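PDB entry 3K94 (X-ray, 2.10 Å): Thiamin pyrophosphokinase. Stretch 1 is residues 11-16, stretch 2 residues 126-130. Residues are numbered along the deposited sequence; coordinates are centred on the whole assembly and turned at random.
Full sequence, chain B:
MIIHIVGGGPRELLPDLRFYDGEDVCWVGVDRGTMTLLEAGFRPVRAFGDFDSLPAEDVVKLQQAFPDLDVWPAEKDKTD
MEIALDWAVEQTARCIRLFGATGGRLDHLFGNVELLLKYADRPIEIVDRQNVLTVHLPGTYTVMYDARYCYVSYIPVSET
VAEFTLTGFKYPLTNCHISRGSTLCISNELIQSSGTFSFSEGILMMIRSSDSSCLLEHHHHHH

Stretch 1, residues 11-16: RELLPD
Stretch 2 (126-130) IVDRQ

Residues 11-16 and 126-130 of thiamin pyrophosphokinase meet as two segments of one chain, at least 112 residues apart where they touch. Residues 11-13 have helical phi/psi (Arg-11 phi -81°, psi -25°; Glu-12 phi -70°, psi -14°; Leu-13 phi -83°, psi -15°) and make one turn, in which Leu-14 N donates to Arg-11 O at 3.2 Å; Leu-14 (phi -69°, psi 141°), Pro-15 (phi -69°, psi 171°) and Asp-16 (phi -71°, psi 112°) are extended. In the second segment Ile-126 (phi -94°, psi 130°) and Val-127 (phi -130°, psi 132°) continue a strand that begins earlier; Asp-128 has phi -135° and psi -176°, and the chain then turns at Arg-129 (phi -56°, psi -16°) and Gln-130 (phi -130°, psi -1°). The vectors from CA of Glu-12 to CA of Pro-15 and from CA of Val-127 to CA of Arg-129 are 117° apart. Leu-14 CA lies 5.2 Å from Asp-128 CA, and Pro-15 CA 4.4 Å from Arg-129 CA. The contact is small, burying 302 Å² over both sides.

A single direct hydrogen bond joins the segments, Arg-129 N to Leu-13 O at 2.8 Å with an N-H...O angle of 154°. Leu-13 O also lies 3.4 Å from Asp-128 CB. Asp-128 (chi1 77°, p; chi2 9°) directs its carboxylate forward along its own segment, where OD1 accepts from Gln-130 N at 2.9 Å and 160°, bracing the turn that contains Arg-129.

Arg-129 has chi1 p (58°), chi2 and chi3 t and chi4 173°, an extended side chain that runs past Glu-12 and Leu-13; the residue loses 94 Å² to the contact. Glu-12 O is 3.4 Å from Arg-129 CD and lies over one face of the guanidinium; at 3.5 Å from Arg-129 NH1 its angle is too poor for a hydrogen bond. A water bridges the pair instead, donating to Glu-12 O at 3.0 Å and accepting from Arg-129 NH1 at 2.7 Å. The Glu-12 side chain (chi1 p, chi2 m) takes no part in this bridge. Leu-13 (chi1 m, chi2 t) points its CA-to-CB bond sideways, but its end comes nearer: CD2 reaches 3.7 Å from Arg-129 NE, oblique to the guanidinium.

The apolar side-chain contact is made by Pro-15, whose C-gamma endo ring sets CG 4.1 Å from Val-127 CG1 (chi1 t). Pro-15 CG also approaches the backbone, 4.1 Å from Asp-128 C. The CA-to-CB bond of Leu-14 (chi1 m, chi2 t) points away and the residue gives only 6 Å² to the contact, although Leu-14 O comes within 4.1 Å of Arg-129 CB.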

ATOM      1  N   ARG B  11      -2.122 -13.920  -6.339  1.00 29.56           N
ATOM      2  CA  ARG B  11      -2.564 -15.032  -5.496  1.00 28.43           C
ATOM      3  C   ARG B  11      -1.544 -15.470  -4.472  1.00 28.29           C
ATOM      4  O   ARG B  11      -1.893 -16.043  -3.452  1.00 29.40           O
ATOM      5  CB  ARG B  11      -3.003 -16.222  -6.358  1.00 26.10           C
ATOM      6  CG  ARG B  11      -4.320 -15.925  -7.041  1.00 30.88           C
ATOM      7  CD  ARG B  11      -4.835 -17.043  -7.926  1.00 32.93           C
ATOM      8  NE  ARG B  11      -6.186 -16.709  -8.377  1.00 35.99           N
ATOM      9  CZ  ARG B  11      -6.782 -17.237  -9.440  1.00 39.67           C
ATOM     10  NH1 ARG B  11      -6.155 -18.143 -10.185  1.00 31.09           N
ATOM     11  NH2 ARG B  11      -8.010 -16.856  -9.759  1.00 42.96           N
ATOM     12  N   GLU B  12      -0.276 -15.205  -4.745  1.00 23.55           N
ATOM     13  CA  GLU B  12       0.766 -15.592  -3.810  1.00 26.24           C
ATOM     14  C   GLU B  12       0.710 -14.737  -2.533  1.00 23.20           C
ATOM     15  O   GLU B  12       1.308 -15.089  -1.521  1.00 25.99           O
ATOM     16  CB  GLU B  12       2.153 -15.520  -4.475  1.00 35.89           C
ATOM     17  CG  GLU B  12       2.696 -14.112  -4.721  1.00 36.56           C
ATOM     18  CD  GLU B  12       2.186 -13.459  -6.006  1.00 40.61           C
ATOM     19  OE1 GLU B  12       1.274 -14.010  -6.680  1.00 33.20           O
ATOM     20  OE2 GLU B  12       2.718 -12.372  -6.343  1.00 45.48           O
ATOM     21  N   LEU B  13      -0.030 -13.632  -2.579  1.00 17.85           N
ATOM     22  CA  LEU B  13      -0.197 -12.773  -1.410  1.00 21.17           C
ATOM     23  C   LEU B  13      -1.289 -13.243  -0.439  1.00 23.70           C
ATOM     24  O   LEU B  13      -1.363 -12.771   0.698  1.00 21.96           O
ATOM     25  CB  LEU B  13      -0.460 -11.325  -1.841  1.00 18.87           C
ATOM     26  CG  LEU B  13       0.584 -10.675  -2.741  1.00 23.57           C
ATOM     27  CD1 LEU B  13       0.241  -9.215  -2.970  1.00 24.20           C
ATOM     28  CD2 LEU B  13       2.006 -10.825  -2.151  1.00 22.27           C
ATOM     29  N   LEU B  14      -2.143 -14.160  -0.883  1.00 22.39           N
ATOM     30  CA  LEU B  14      -3.229 -14.653  -0.024  1.00 24.37           C
ATOM     31  C   LEU B  14      -2.692 -15.495   1.128  1.00 26.24           C
ATOM     32  O   LEU B  14      -1.773 -16.273   0.939  1.00 27.48           O
ATOM     33  CB  LEU B  14      -4.199 -15.531  -0.825  1.00 22.16           C
ATOM     34  CG  LEU B  14      -4.935 -14.950  -2.032  1.00 33.14           C
ATOM     35  CD1 LEU B  14      -5.692 -16.058  -2.757  1.00 38.40           C
ATOM     36  CD2 LEU B  14      -5.874 -13.840  -1.630  1.00 26.98           C
ATOM     37  N   PRO B  15      -3.282 -15.354   2.324  1.00 26.02           N
ATOM     38  CA  PRO B  15      -3.001 -16.379   3.337  1.00 24.04           C
ATOM     39  C   PRO B  15      -3.645 -17.699   2.919  1.00 24.63           C
ATOM     40  O   PRO B  15      -4.418 -17.732   1.950  1.00 23.39           O
ATOM     41  CB  PRO B  15      -3.720 -15.866   4.590  1.00 23.91           C
ATOM     42  CG  PRO B  15      -4.447 -14.617   4.209  1.00 25.42           C
ATOM     43  CD  PRO B  15      -4.374 -14.447   2.716  1.00 25.82           C
ATOM     44  N   ASP B  16      -3.327 -18.769   3.635  1.00 27.00           N
ATOM     45  CA  ASP B  16      -4.052 -20.028   3.495  1.00 30.74           C
ATOM     46  C   ASP B  16      -5.451 -19.831   4.097  1.00 26.67           C
ATOM     47  O   ASP B  16      -5.604 -19.661   5.307  1.00 26.36           O
ATOM     48  CB  ASP B  16      -3.297 -21.159   4.219  1.00 35.74           C
ATOM     49  CG  ASP B  16      -4.046 -22.497   4.192  1.00 36.57           C
ATOM     50  OD1 ASP B  16      -5.145 -22.586   3.604  1.00 35.43           O
ATOM     51  OD2 ASP B  16      -3.521 -23.470   4.767  1.00 42.32           O
ATOM     52  N   ILE B 126      -8.378  -5.300   6.021  1.00 19.98           N
ATOM     53  CA  ILE B 126      -7.707  -5.831   4.847  1.00 15.34           C
ATOM     54  C   ILE B 126      -6.639  -6.810   5.330  1.00 19.18           C
ATOM     55  O   ILE B 126      -5.822  -6.483   6.212  1.00 20.61           O
ATOM     56  CB  ILE B 126      -7.063  -4.701   4.015  1.00 20.57           C
ATOM     57  CG1 ILE B 126      -8.155  -3.876   3.323  1.00 21.26           C
ATOM     58  CG2 ILE B 126      -6.081  -5.278   3.003  1.00 20.56           C
ATOM     59  CD1 ILE B 126      -7.632  -2.643   2.579  1.00 20.84           C
ATOM     60  N   VAL B 127      -6.629  -8.007   4.766  1.00 18.11           N
ATOM     61  CA  VAL B 127      -5.708  -9.040   5.220  1.00 17.24           C
ATOM     62  C   VAL B 127      -4.948  -9.683   4.073  1.00 20.11           C
ATOM     63  O   VAL B 127      -5.543 -10.057   3.057  1.00 23.62           O
ATOM     64  CB  VAL B 127      -6.481 -10.178   5.909  1.00 21.09           C
ATOM     65  CG1 VAL B 127      -5.505 -11.257   6.400  1.00 14.81           C
ATOM     66  CG2 VAL B 127      -7.361  -9.621   7.027  1.00 18.42           C
ATOM     67  N   ASP B 128      -3.632  -9.803   4.224  1.00 19.66           N
ATOM     68  CA  ASP B 128      -2.845 -10.635   3.313  1.00 18.24           C
ATOM     69  C   ASP B 128      -1.852 -11.499   4.094  1.00 20.26           C
ATOM     70  O   ASP B 128      -1.881 -11.515   5.320  1.00 18.38           O
ATOM     71  CB  ASP B 128      -2.246  -9.836   2.128  1.00 17.98           C
ATOM     72  CG  ASP B 128      -1.016  -8.989   2.508  1.00 22.18           C
ATOM     73  OD1 ASP B 128      -0.494  -9.112   3.634  1.00 22.48           O
ATOM     74  OD2 ASP B 128      -0.570  -8.197   1.644  1.00 23.04           O
ATOM     75  N   ARG B 129      -1.007 -12.253   3.409  1.00 22.09           N
ATOM     76  CA  ARG B 129      -0.126 -13.175   4.131  1.00 26.49           C
ATOM     77  C   ARG B 129       0.743 -12.512   5.200  1.00 27.25           C
ATOM     78  O   ARG B 129       1.286 -13.205   6.054  1.00 27.70           O
ATOM     79  CB  ARG B 129       0.783 -13.934   3.163  1.00 26.93           C
ATOM     80  CG  ARG B 129       1.651 -13.028   2.319  1.00 28.68           C
ATOM     81  CD  ARG B 129       2.515 -13.822   1.362  1.00 32.01           C
ATOM     82  NE  ARG B 129       3.378 -12.942   0.584  1.00 35.89           N
ATOM     83  CZ  ARG B 129       4.332 -13.376  -0.222  1.00 32.70           C
ATOM     84  NH1 ARG B 129       4.534 -14.679  -0.348  1.00 33.74           N
ATOM     85  NH2 ARG B 129       5.081 -12.517  -0.893  1.00 28.99           N
ATOM     86  N   GLN B 130       0.877 -11.186   5.158  1.00 24.92           N
ATOM     87  CA  GLN B 130       1.855 -10.494   6.002  1.00 25.32           C
ATOM     88  C   GLN B 130       1.298  -9.311   6.778  1.00 24.96           C
ATOM     89  O   GLN B 130       2.052  -8.642   7.513  1.00 21.59           O
ATOM     90  CB  GLN B 130       2.993  -9.931   5.135  1.00 28.05           C
ATOM     91  CG  GLN B 130       4.101 -10.868   4.852  1.00 31.28           C
ATOM     92  CD  GLN B 130       5.226 -10.184   4.085  1.00 31.40           C
ATOM     93  OE1 GLN B 130       5.230 -10.174   2.858  1.00 32.24           O
ATOM     94  NE2 GLN B 130       6.181  -9.605   4.812  1.00 25.70           N
TER
HETATM   95  O   HOH W   1       3.058 -16.947   0.032  1.00 48.47           O